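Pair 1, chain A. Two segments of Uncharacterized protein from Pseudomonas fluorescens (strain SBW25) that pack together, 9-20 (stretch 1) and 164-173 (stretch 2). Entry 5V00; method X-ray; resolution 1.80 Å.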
# COMPACT_ATOMS: atom_id res chain seq x y z
N SER A 9 13.34 -8.79 -6.42
CA SER A 9 12.94 -9.51 -5.12
C SER A 9 11.44 -9.35 -4.78
O SER A 9 10.54 -9.95 -5.45
CB SER A 9 13.83 -9.06 -3.90
OG SER A 9 13.68 -7.65 -3.49
N ALA A 10 11.14 -8.48 -3.81
CA ALA A 10 9.78 -8.31 -3.34
C ALA A 10 9.09 -7.24 -4.22
O ALA A 10 9.50 -6.06 -4.11
CB ALA A 10 9.81 -7.86 -1.97
N ILE A 11 8.16 -7.62 -5.08
CA ILE A 11 7.48 -6.70 -5.98
C ILE A 11 6.09 -6.44 -5.50
O ILE A 11 5.36 -7.42 -5.17
CB ILE A 11 7.46 -7.26 -7.42
CG1 ILE A 11 8.92 -7.38 -7.93
CG2 ILE A 11 6.63 -6.38 -8.35
CD1 ILE A 11 9.02 -8.32 -9.15
N SER A 12 5.70 -5.18 -5.42
CA SER A 12 4.32 -4.79 -5.10
C SER A 12 3.78 -3.94 -6.23
O SER A 12 4.52 -3.21 -6.86
CB SER A 12 4.35 -3.98 -3.83
OG SER A 12 4.69 -4.75 -2.72
N VAL A 13 2.48 -4.02 -6.55
CA VAL A 13 1.86 -3.16 -7.54
C VAL A 13 0.73 -2.40 -6.81
O VAL A 13 -0.17 -3.03 -6.20
CB VAL A 13 1.33 -3.88 -8.79
CG1 VAL A 13 0.69 -2.92 -9.77
CG2 VAL A 13 2.44 -4.72 -9.43
N TRP A 14 0.81 -1.06 -6.79
CA TRP A 14 -0.19 -0.19 -6.17
C TRP A 14 -1.09 0.22 -7.34
O TRP A 14 -0.62 0.90 -8.33
CB TRP A 14 0.48 1.02 -5.51
CG TRP A 14 1.61 0.71 -4.59
CD1 TRP A 14 2.94 0.96 -4.74
CD2 TRP A 14 1.50 -0.07 -3.42
NE1 TRP A 14 3.66 0.47 -3.69
CE2 TRP A 14 2.79 -0.20 -2.87
CE3 TRP A 14 0.44 -0.74 -2.82
CZ2 TRP A 14 3.06 -0.95 -1.74
CZ3 TRP A 14 0.71 -1.49 -1.67
CH2 TRP A 14 2.03 -1.58 -1.14
N ARG A 15 -2.37 -0.15 -7.31
CA ARG A 15 -3.26 0.23 -8.37
C ARG A 15 -4.00 1.52 -8.01
O ARG A 15 -4.51 1.70 -6.90
CB ARG A 15 -4.26 -0.84 -8.76
CG ARG A 15 -3.68 -2.16 -9.20
CD ARG A 15 -2.99 -2.00 -10.60
NE ARG A 15 -2.50 -3.25 -11.01
CZ ARG A 15 -1.89 -3.47 -12.19
NH1 ARG A 15 -1.80 -2.45 -13.04
NH2 ARG A 15 -1.37 -4.62 -12.46
N ALA A 16 -4.08 2.43 -8.95
CA ALA A 16 -4.61 3.75 -8.63
C ALA A 16 -6.12 3.68 -8.25
O ALA A 16 -6.64 4.53 -7.50
CB ALA A 16 -4.44 4.71 -9.83
N VAL A 17 -6.78 2.71 -8.79
CA VAL A 17 -8.22 2.52 -8.38
C VAL A 17 -8.37 2.26 -6.89
O VAL A 17 -9.45 2.62 -6.33
CB VAL A 17 -9.01 1.51 -9.23
CG1 VAL A 17 -9.10 1.94 -10.63
CG2 VAL A 17 -8.47 0.17 -9.20
N ASP A 18 -7.34 1.78 -6.21
CA ASP A 18 -7.35 1.59 -4.77
C ASP A 18 -6.91 2.74 -3.93
O ASP A 18 -6.96 2.70 -2.68
CB ASP A 18 -6.52 0.34 -4.42
CG ASP A 18 -7.04 -0.90 -5.13
OD1 ASP A 18 -8.29 -1.16 -5.16
OD2 ASP A 18 -6.22 -1.71 -5.67
N TYR A 19 -6.42 3.84 -4.56
CA TYR A 19 -5.95 4.93 -3.73
C TYR A 19 -7.19 5.63 -3.08
O TYR A 19 -8.21 5.64 -3.69
CB TYR A 19 -5.21 6.02 -4.56
CG TYR A 19 -4.01 5.55 -5.35
CD1 TYR A 19 -3.30 4.40 -5.01
CD2 TYR A 19 -3.52 6.36 -6.42
CE1 TYR A 19 -2.16 4.04 -5.76
CE2 TYR A 19 -2.43 5.98 -7.16
CZ TYR A 19 -1.74 4.79 -6.82
OH TYR A 19 -0.64 4.37 -7.55
N VAL A 20 -6.97 6.11 -1.87
CA VAL A 20 -8.02 6.78 -1.12
C VAL A 20 -7.73 8.31 -1.15
O VAL A 20 -6.69 8.73 -0.71
CB VAL A 20 -7.99 6.30 0.30
CG1 VAL A 20 -9.01 7.04 1.17
CG2 VAL A 20 -8.37 4.78 0.29
N HIS A 164 -1.27 5.99 -13.60
CA HIS A 164 -1.05 6.30 -12.18
C HIS A 164 -0.94 5.09 -11.28
O HIS A 164 -0.80 5.26 -10.08
CB HIS A 164 -2.05 7.28 -11.61
CG HIS A 164 -2.20 8.50 -12.45
ND1 HIS A 164 -3.27 9.38 -12.29
CD2 HIS A 164 -1.42 9.01 -13.44
CE1 HIS A 164 -3.11 10.39 -13.14
NE2 HIS A 164 -2.00 10.20 -13.85
N ASP A 165 -0.82 3.91 -11.90
CA ASP A 165 -0.44 2.72 -11.16
C ASP A 165 1.07 2.79 -10.88
O ASP A 165 1.81 3.48 -11.63
CB ASP A 165 -0.75 1.45 -11.97
CG ASP A 165 -2.22 1.17 -12.21
OD1 ASP A 165 -3.10 1.72 -11.47
OD2 ASP A 165 -2.51 0.37 -13.13
N CYS A 166 1.53 2.15 -9.81
CA CYS A 166 2.95 2.22 -9.40
C CYS A 166 3.48 0.88 -8.98
O CYS A 166 2.88 0.24 -8.14
CB CYS A 166 3.04 3.18 -8.21
SG CYS A 166 4.67 3.59 -7.62
N LEU A 167 4.61 0.44 -9.55
CA LEU A 167 5.29 -0.75 -9.14
C LEU A 167 6.36 -0.37 -8.16
O LEU A 167 7.00 0.70 -8.27
CB LEU A 167 5.90 -1.40 -10.36
CG LEU A 167 6.61 -2.71 -10.08
CD1 LEU A 167 6.33 -3.76 -11.12
CD2 LEU A 167 8.09 -2.50 -9.87
N GLN A 168 6.53 -1.19 -7.11
CA GLN A 168 7.54 -0.99 -6.08
C GLN A 168 8.35 -2.27 -5.87
O GLN A 168 7.76 -3.34 -5.67
CB GLN A 168 6.92 -0.60 -4.77
CG GLN A 168 7.88 -0.41 -3.62
CD GLN A 168 7.25 0.26 -2.38
OE1 GLN A 168 6.17 0.84 -2.45
NE2 GLN A 168 8.02 0.33 -1.31
N VAL A 169 9.67 -2.14 -5.95
CA VAL A 169 10.56 -3.24 -5.58
C VAL A 169 11.10 -2.83 -4.23
O VAL A 169 11.58 -1.67 -3.98
CB VAL A 169 11.73 -3.43 -6.55
CG1 VAL A 169 12.63 -4.58 -6.01
CG2 VAL A 169 11.28 -3.60 -7.92
N ASP A 170 11.09 -3.72 -3.25
CA ASP A 170 11.61 -3.44 -1.88
C ASP A 170 12.63 -4.49 -1.49
O ASP A 170 12.62 -5.59 -2.02
CB ASP A 170 10.55 -3.59 -0.81
CG ASP A 170 9.68 -2.39 -0.62
OD1 ASP A 170 10.21 -1.25 -0.62
OD2 ASP A 170 8.46 -2.68 -0.31
N GLY A 171 13.46 -4.14 -0.54
CA GLY A 171 14.46 -5.09 0.01
C GLY A 171 15.49 -5.59 -0.94
O GLY A 171 16.03 -6.67 -0.81
N ASN A 172 15.83 -4.80 -1.93
CA ASN A 172 16.86 -5.25 -2.84
C ASN A 172 18.22 -5.18 -2.19
O ASN A 172 18.52 -4.15 -1.50
CB ASN A 172 16.86 -4.32 -4.05
CG ASN A 172 17.97 -4.64 -5.00
OD1 ASN A 172 18.05 -5.82 -5.39
ND2 ASN A 172 18.68 -3.60 -5.53
N ALA A 173 19.01 -6.25 -2.39
CA ALA A 173 20.31 -6.32 -1.83
C ALA A 173 21.42 -6.76 -2.80
O ALA A 173 22.52 -7.06 -2.39
CB ALA A 173 20.30 -7.22 -0.62
O HOH W 1 7.52 -4.35 -2.61
O HOH W 2 -5.80 1.34 -11.29

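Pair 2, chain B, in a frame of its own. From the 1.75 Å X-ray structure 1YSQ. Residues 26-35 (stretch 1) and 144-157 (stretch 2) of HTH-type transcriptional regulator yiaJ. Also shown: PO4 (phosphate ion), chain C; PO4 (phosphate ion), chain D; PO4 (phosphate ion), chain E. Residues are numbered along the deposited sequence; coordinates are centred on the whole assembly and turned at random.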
# COMPACT_ATOMS: atom_id res chain seq x y z
N GLY B 26 -11.18 -11.26 -5.17
CA GLY B 26 -11.87 -10.65 -6.31
C GLY B 26 -11.50 -9.20 -6.60
O GLY B 26 -12.01 -8.58 -7.54
N GLU B 27 -10.60 -8.63 -5.79
CA GLU B 27 -10.31 -7.19 -5.81
C GLU B 27 -8.99 -6.85 -6.48
O GLU B 27 -8.14 -7.71 -6.68
CB GLU B 27 -10.25 -6.65 -4.36
CG GLU B 27 -11.50 -6.87 -3.51
CD GLU B 27 -12.72 -6.11 -4.03
OE1 GLU B 27 -12.61 -5.39 -5.04
OE2 GLU B 27 -13.81 -6.24 -3.41
N THR B 28 -8.82 -5.56 -6.78
CA THR B 28 -7.56 -4.97 -7.26
C THR B 28 -6.41 -5.27 -6.31
O THR B 28 -6.52 -4.97 -5.10
CB THR B 28 -7.69 -3.45 -7.33
OG1 THR B 28 -8.72 -3.08 -8.27
CG2 THR B 28 -6.37 -2.80 -7.88
N ILE B 29 -5.31 -5.82 -6.85
CA ILE B 29 -4.11 -6.04 -6.05
C ILE B 29 -3.01 -5.15 -6.59
O ILE B 29 -2.73 -5.16 -7.79
CB ILE B 29 -3.66 -7.54 -6.08
CG1 ILE B 29 -4.82 -8.49 -5.69
CG2 ILE B 29 -2.40 -7.78 -5.20
CD1 ILE B 29 -5.54 -8.21 -4.36
N ASN B 30 -2.39 -4.36 -5.70
CA ASN B 30 -1.30 -3.44 -6.05
C ASN B 30 -0.03 -3.90 -5.35
O ASN B 30 -0.07 -4.36 -4.20
CB ASN B 30 -1.59 -2.02 -5.54
CG ASN B 30 -2.98 -1.54 -5.90
OD1 ASN B 30 -3.87 -1.44 -5.04
ND2 ASN B 30 -3.19 -1.27 -7.16
N PHE B 31 1.09 -3.74 -6.04
CA PHE B 31 2.39 -4.09 -5.47
C PHE B 31 3.38 -3.01 -5.84
O PHE B 31 3.61 -2.74 -7.03
CB PHE B 31 2.84 -5.45 -6.01
CG PHE B 31 4.10 -5.98 -5.39
CD1 PHE B 31 4.17 -6.26 -4.02
CD2 PHE B 31 5.21 -6.25 -6.17
CE1 PHE B 31 5.35 -6.76 -3.44
CE2 PHE B 31 6.39 -6.77 -5.59
CZ PHE B 31 6.45 -7.01 -4.23
N SER B 32 3.94 -2.36 -4.83
CA SER B 32 4.85 -1.25 -5.06
C SER B 32 6.23 -1.48 -4.46
O SER B 32 6.41 -2.36 -3.61
CB SER B 32 4.26 0.05 -4.50
OG SER B 32 4.39 0.06 -3.07
N SER B 33 7.20 -0.69 -4.94
CA SER B 33 8.50 -0.54 -4.29
C SER B 33 8.59 0.91 -3.82
O SER B 33 7.79 1.76 -4.23
CB SER B 33 9.65 -0.84 -5.27
OG SER B 33 9.60 0.07 -6.38
N ARG B 34 9.51 1.18 -2.91
CA ARG B 34 9.79 2.55 -2.52
C ARG B 34 10.91 3.14 -3.36
O ARG B 34 11.94 2.52 -3.57
CB ARG B 34 10.17 2.63 -1.03
CG ARG B 34 10.05 4.06 -0.50
CD ARG B 34 10.86 4.34 0.74
NE ARG B 34 10.71 5.74 1.11
CZ ARG B 34 10.74 6.21 2.35
NH1 ARG B 34 10.93 5.39 3.38
NH2 ARG B 34 10.57 7.51 2.56
N GLU B 35 10.69 4.36 -3.86
CA GLU B 35 11.78 5.11 -4.47
C GLU B 35 11.85 6.47 -3.79
O GLU B 35 11.32 7.46 -4.30
CB GLU B 35 11.56 5.25 -5.98
CG GLU B 35 12.64 6.01 -6.73
CD GLU B 35 12.43 5.93 -8.23
OE1 GLU B 35 11.57 6.67 -8.77
OE2 GLU B 35 13.10 5.09 -8.85
N VAL B 144 11.59 -2.17 4.81
CA VAL B 144 10.39 -2.34 3.99
C VAL B 144 10.65 -1.86 2.54
O VAL B 144 10.39 -0.71 2.19
CB VAL B 144 9.18 -1.57 4.60
CG1 VAL B 144 7.89 -1.83 3.79
CG2 VAL B 144 8.98 -1.94 6.09
N PRO B 145 11.23 -2.73 1.71
CA PRO B 145 11.49 -2.37 0.31
C PRO B 145 10.24 -2.35 -0.58
O PRO B 145 10.24 -1.65 -1.60
CB PRO B 145 12.50 -3.46 -0.12
CG PRO B 145 12.10 -4.65 0.69
CD PRO B 145 11.76 -4.06 2.05
N TYR B 146 9.20 -3.10 -0.21
CA TYR B 146 8.01 -3.30 -1.05
C TYR B 146 6.78 -3.32 -0.15
O TYR B 146 6.90 -3.50 1.06
CB TYR B 146 8.05 -4.63 -1.83
CG TYR B 146 9.33 -4.82 -2.61
CD1 TYR B 146 9.55 -4.15 -3.81
CD2 TYR B 146 10.33 -5.65 -2.11
CE1 TYR B 146 10.74 -4.31 -4.50
CE2 TYR B 146 11.52 -5.81 -2.81
CZ TYR B 146 11.71 -5.14 -3.99
OH TYR B 146 12.88 -5.31 -4.66
N ALA B 147 5.61 -3.17 -0.76
CA ALA B 147 4.36 -3.19 -0.02
C ALA B 147 3.26 -3.69 -0.94
O ALA B 147 3.37 -3.60 -2.17
CB ALA B 147 4.05 -1.78 0.51
N VAL B 148 2.20 -4.22 -0.34
CA VAL B 148 1.09 -4.77 -1.11
C VAL B 148 -0.18 -4.08 -0.64
O VAL B 148 -0.33 -3.81 0.55
CB VAL B 148 0.90 -6.30 -0.83
CG1 VAL B 148 -0.19 -6.91 -1.75
CG2 VAL B 148 2.21 -7.07 -0.98
N SER B 149 -1.12 -3.82 -1.56
CA SER B 149 -2.40 -3.27 -1.14
C SER B 149 -3.58 -3.85 -1.90
O SER B 149 -3.42 -4.39 -3.00
CB SER B 149 -2.37 -1.73 -1.20
OG SER B 149 -2.49 -1.25 -2.53
N ILE B 150 -4.77 -3.77 -1.29
CA ILE B 150 -6.02 -4.13 -1.94
C ILE B 150 -6.85 -2.86 -2.08
O ILE B 150 -7.03 -2.15 -1.09
CB ILE B 150 -6.82 -5.17 -1.09
CG1 ILE B 150 -6.05 -6.50 -0.96
CG2 ILE B 150 -8.22 -5.38 -1.70
CD1 ILE B 150 -6.70 -7.54 0.01
N SER B 151 -7.35 -2.57 -3.29
CA SER B 151 -8.25 -1.43 -3.47
C SER B 151 -9.65 -1.96 -3.69
O SER B 151 -9.84 -2.98 -4.36
CB SER B 151 -7.87 -0.55 -4.68
OG SER B 151 -6.48 -0.27 -4.77
N LEU B 152 -10.64 -1.25 -3.14
CA LEU B 152 -12.04 -1.64 -3.28
C LEU B 152 -12.91 -0.44 -2.92
O LEU B 152 -12.41 0.55 -2.37
CB LEU B 152 -12.37 -2.85 -2.39
CG LEU B 152 -12.43 -2.69 -0.87
CD1 LEU B 152 -13.09 -3.94 -0.26
CD2 LEU B 152 -11.07 -2.46 -0.23
N SER B 153 -14.20 -0.53 -3.23
CA SER B 153 -15.13 0.54 -2.85
C SER B 153 -15.28 0.60 -1.33
O SER B 153 -15.29 -0.43 -0.64
CB SER B 153 -16.51 0.34 -3.50
OG SER B 153 -17.13 -0.84 -3.02
N THR B 154 -15.40 1.82 -0.81
CA THR B 154 -15.60 2.04 0.61
C THR B 154 -16.85 1.28 1.07
O THR B 154 -16.88 0.69 2.16
CB THR B 154 -15.79 3.52 0.87
OG1 THR B 154 -14.67 4.23 0.33
CG2 THR B 154 -15.76 3.82 2.37
N SER B 155 -17.86 1.30 0.21
CA SER B 155 -19.11 0.61 0.41
C SER B 155 -18.88 -0.87 0.66
O SER B 155 -19.39 -1.44 1.64
CB SER B 155 -19.99 0.81 -0.81
OG SER B 155 -21.32 0.51 -0.47
N ARG B 156 -18.10 -1.51 -0.22
CA ARG B 156 -17.82 -2.92 -0.06
C ARG B 156 -16.96 -3.19 1.18
O ARG B 156 -17.20 -4.15 1.91
CB ARG B 156 -17.17 -3.53 -1.31
CG ARG B 156 -16.98 -5.03 -1.21
CD ARG B 156 -18.30 -5.79 -1.06
NE ARG B 156 -18.10 -7.24 -1.07
CZ ARG B 156 -18.93 -8.13 -0.52
NH1 ARG B 156 -20.04 -7.74 0.10
NH2 ARG B 156 -18.64 -9.42 -0.59
N LEU B 157 -15.99 -2.32 1.43
CA LEU B 157 -15.12 -2.50 2.60
C LEU B 157 -15.92 -2.50 3.91
O LEU B 157 -15.66 -3.30 4.83
CB LEU B 157 -14.06 -1.41 2.63
CG LEU B 157 -13.09 -1.44 3.82
CD1 LEU B 157 -12.35 -2.77 3.87
CD2 LEU B 157 -12.14 -0.29 3.68
P PO4 C . -15.80 -3.86 -5.13
O1 PO4 C . -17.00 -3.82 -6.04
O2 PO4 C . -15.84 -2.68 -4.21
O3 PO4 C . -15.86 -5.17 -4.40
O4 PO4 C . -14.52 -3.82 -5.92
P PO4 D . 11.42 1.93 4.43
O1 PO4 D . 10.61 1.60 3.19
O2 PO4 D . 10.48 2.27 5.57
O3 PO4 D . 12.31 0.76 4.79
O4 PO4 D . 12.24 3.16 4.09
P PO4 E . -2.22 2.71 -2.27
O1 PO4 E . -3.21 3.65 -1.56
O2 PO4 E . -1.15 2.21 -1.36
O3 PO4 E . -2.93 1.54 -2.93
O4 PO4 E . -1.57 3.55 -3.36
O HOH W 3 -11.14 -3.50 -6.94
O HOH W 4 12.32 -0.43 -2.47

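Two neighbouring antiparallel strands can share a backbone arrangement while carrying different side chains, and the two pairs compared here illustrate the principle. In pair 1, strand 10-14 runs against strand 166-170 with an angle of 158° between their directions; in pair 2 the corresponding angle is 153°, and in both the axes approach to 4.7 Å. Fourteen central residues superpose with an RMSD of 0.7 Å, and the buried areas, 746 and 742 Å², are nearly equal.

The shared register is visible in the main-chain hydrogen bonds. A:Ser12 matches B:Asn30, and A:Gln168 matches B:Ser149. A:Ser12 N donates to A:Gln168 O at 2.8 Å, and A:Gln168 N returns a bond to A:Ser12 O at 2.9 Å; B:Asn30 N to B:Ser149 O and B:Ser149 N to B:Asn30 O are both 2.9 Å. The next hydrogen-bonded pair, A:Trp14 with A:Cys166, matches B:Ser32 with B:Ala147.

Side chains alternate between the two faces. On the face bearing A:Ile11, A:Val13, A:Leu167 and A:Val169, both proteins use apolar groups. A:Ile11 and B:Ile29 coincide in CA and side-chain centre, but chi2 is t in A:Ile11 and m in B:Ile29. Their closest apolar side-chain contacts differ: A:Ile11 CG2 lies 3.8 Å from A:Leu167 CD1, whereas B:Ile29 CD1 lies 3.8 Å from B:Ile150 CG1, B:Ile150 matching A:Val169. A:Val13 CG2 reaches A:Leu167 CD1 at 4.3 Å. Its counterpart, the larger B:Phe31, brings CD1 to 3.7 Å from B:Val148 CG2, and its ring lies near parallel to that of B:Tyr146 but slid apart.

The opposite face is more polar. In pair 1 A:Gln168 bridges two positions: A:Trp14 NE1 donates to A:Gln168 OE1 at 2.8 Å, while A:Gln168 NE2 donates to A:Asp170 OD1, also at 2.8 Å. Pair 2 has the short B:Ser149 there, and the amide sits on the partner strand, on B:Asn30, whose OD1 accepts from B:Ser151 OG at 2.9 Å. B:Ser151 matches A:Asp170. Where A:Trp14 CD1 packs 4.1 Å from A:Cys166 CB, B:Ser32 OG lies 4.0 Å from B:Ala147 CB. A:Ala10 CB is 4.5 Å from A:Asp170 CB; the matching B:Thr28 CB is 3.9 Å from B:Ser151 CB.

Beyond these, A:Ser9 OG lies 2.7 Å from A:Asp170 O, while its match B:Glu27 packs CB 3.6 Å from B:Ile150 CG2. A:Asp165, preceding its strand, matches B:Tyr146, which begins one: A:Asp165 OD2 salt-bridges A:Arg15 NH1 at 2.9 Å, whereas B:Tyr146 CD1 rests 3.6 Å from B:Ser33 CB.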